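Local coordinates for chitinase (Paenibacillus sp. FPU-7, PDB 5GZT), which probably hydrolyses the beta-1,4 linkages of chitin and chitodextrins at random internal positions, as a glycoside hydrolase family 18 enzyme, at residues B[455-460]-B[515-520]. Residues are numbered along the deposited sequence; the frame is centred on the assembly and turned at random.
Sequences IAAGAS and KLYLNN
The backbones of 455-460 and 515-520 stay well apart, their closest CA atoms, those of Ala459 and Leu516, being 8.5 Å from each other, and side chains of helix 510-519 span the distance to the end of TIM-barrel strand 452-457. Tyr517 reaches farthest: its OH donates a very short hydrogen bond, 2.5 Å long, to Gly458 O. That carbonyl oxygen lies at the ring edge, near the ring plane, and 3.5 Å from Tyr517 CE1. Ala457 CB comes to 3.3 Å from Tyr517 OH, approaching the ring obliquely. In the preceding residue, Leu516, chi1 (168°) sets CG anti to the backbone N. Leu516 CD2 makes van der Waals contacts, 3.6 Å from Ala459 O and 3.9 Å from Ser460 O. Ser460 itself is an N-cap, its OG hydrogen-bonded to Tyr463 N in helix 461-464, which also packs on Tyr517. Behind the contact, Asn520 ND2 donates a hydrogen bond to Leu516 O from above the carbonyl plane. A phenylalanine in place of Tyr517 would probably leave Gly458 O without this donor and open a small gap beside Ala457 CB. One polar bond thus pairs a buried phenol with a buried backbone carbonyl, while Leu516 and Ala457 add only van der Waals packing.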
loop_
_atom_site.group_PDB
_atom_site.type_symbol
_atom_site.label_atom_id
_atom_site.label_comp_id
_atom_site.label_asym_id
_atom_site.label_seq_id
_atom_site.Cartn_x
_atom_site.Cartn_y
_atom_site.Cartn_z
ATOM N N ILE B 455 6.111 -9.107 7.202
ATOM C CA ILE B 455 5.546 -9.151 8.515
ATOM C C ILE B 455 4.980 -7.798 8.926
ATOM O O ILE B 455 5.366 -6.764 8.355
ATOM C CB ILE B 455 6.563 -9.587 9.591
ATOM C CG1 ILE B 455 7.673 -8.548 9.811
ATOM C CG2 ILE B 455 7.109 -10.963 9.205
ATOM C CD1 ILE B 455 8.561 -8.860 10.998
ATOM N N ALA B 456 4.098 -7.830 9.921
ATOM C CA ALA B 456 3.794 -6.658 10.769
ATOM C C ALA B 456 4.566 -6.734 12.057
ATOM O O ALA B 456 4.587 -7.769 12.733
ATOM C CB ALA B 456 2.295 -6.528 11.057
ATOM N N ALA B 457 5.192 -5.615 12.422
ATOM C CA ALA B 457 6.075 -5.543 13.574
ATOM C C ALA B 457 5.662 -4.475 14.593
ATOM O O ALA B 457 5.157 -3.422 14.218
ATOM C CB ALA B 457 7.451 -5.207 13.065
ATOM N N GLY B 458 6.002 -4.729 15.840
ATOM C CA GLY B 458 5.758 -3.852 16.922
ATOM C C GLY B 458 6.650 -2.661 16.854
ATOM O O GLY B 458 7.810 -2.723 16.373
ATOM N N ALA B 459 6.122 -1.559 17.390
ATOM C CA ALA B 459 6.871 -0.321 17.440
ATOM C C ALA B 459 7.792 -0.264 18.641
ATOM O O ALA B 459 8.774 0.491 18.649
ATOM C CB ALA B 459 5.934 0.898 17.375
ATOM N N SER B 460 7.508 -1.019 19.673
ATOM C CA SER B 460 8.283 -0.843 20.919
ATOM C C SER B 460 9.738 -1.372 20.857
ATOM O O SER B 460 10.087 -2.247 20.046
ATOM C CB SER B 460 7.588 -1.519 22.089
ATOM O OG SER B 460 7.460 -2.939 21.883
ATOM N N LYS B 515 13.404 5.427 13.450
ATOM C CA LYS B 515 14.782 5.663 13.866
ATOM C C LYS B 515 15.269 4.386 14.617
ATOM O O LYS B 515 16.397 3.993 14.433
ATOM C CB LYS B 515 14.900 6.877 14.734
ATOM C CG LYS B 515 14.873 8.163 13.945
ATOM C CD LYS B 515 14.775 9.367 14.909
ATOM C CE LYS B 515 14.889 10.620 14.091
ATOM N NZ LYS B 515 14.541 11.931 14.674
ATOM N N LEU B 516 14.410 3.769 15.424
ATOM C CA LEU B 516 14.740 2.544 16.123
ATOM C C LEU B 516 15.055 1.424 15.153
ATOM O O LEU B 516 16.078 0.730 15.295
ATOM C CB LEU B 516 13.657 2.123 17.121
ATOM C CG LEU B 516 13.698 0.720 17.735
ATOM C CD1 LEU B 516 14.810 0.610 18.830
ATOM C CD2 LEU B 516 12.343 0.399 18.334
ATOM N N TYR B 517 14.233 1.262 14.151
ATOM C CA TYR B 517 14.417 0.228 13.179
ATOM C C TYR B 517 15.689 0.468 12.333
ATOM O O TYR B 517 16.524 -0.470 12.186
ATOM C CB TYR B 517 13.169 -0.011 12.309
ATOM C CG TYR B 517 12.180 -0.923 12.968
ATOM C CD1 TYR B 517 11.458 -0.515 14.085
ATOM C CD2 TYR B 517 12.037 -2.242 12.544
ATOM C CE1 TYR B 517 10.652 -1.385 14.783
ATOM C CE2 TYR B 517 11.233 -3.096 13.221
ATOM C CZ TYR B 517 10.535 -2.671 14.323
ATOM O OH TYR B 517 9.661 -3.581 14.939
ATOM N N LEU B 518 15.865 1.693 11.823
ATOM C CA LEU B 518 17.065 2.010 11.043
ATOM C C LEU B 518 18.352 1.788 11.898
ATOM O O LEU B 518 19.322 1.276 11.417
ATOM C CB LEU B 518 17.056 3.420 10.531
ATOM C CG LEU B 518 16.014 3.880 9.514
ATOM C CD1 LEU B 518 16.143 5.379 9.339
ATOM C CD2 LEU B 518 16.196 3.207 8.180
ATOM N N ASN B 519 18.284 2.132 13.160
ATOM C CA ASN B 519 19.361 1.943 14.087
ATOM C C ASN B 519 19.711 0.487 14.380
ATOM O O ASN B 519 20.801 0.230 14.898
ATOM C CB ASN B 519 19.035 2.655 15.412
ATOM C CG ASN B 519 19.323 4.190 15.352
ATOM O OD1 ASN B 519 19.999 4.676 14.433
ATOM N ND2 ASN B 519 18.800 4.951 16.334
ATOM N N ASN B 520 18.803 -0.438 14.098
ATOM C CA ASN B 520 19.084 -1.861 14.196
ATOM C C ASN B 520 19.474 -2.503 12.853
ATOM O O ASN B 520 19.524 -3.704 12.728
ATOM C CB ASN B 520 17.880 -2.555 14.811
ATOM C CG ASN B 520 17.840 -2.420 16.300
ATOM O OD1 ASN B 520 18.550 -3.131 16.997
ATOM N ND2 ASN B 520 17.000 -1.511 16.818
#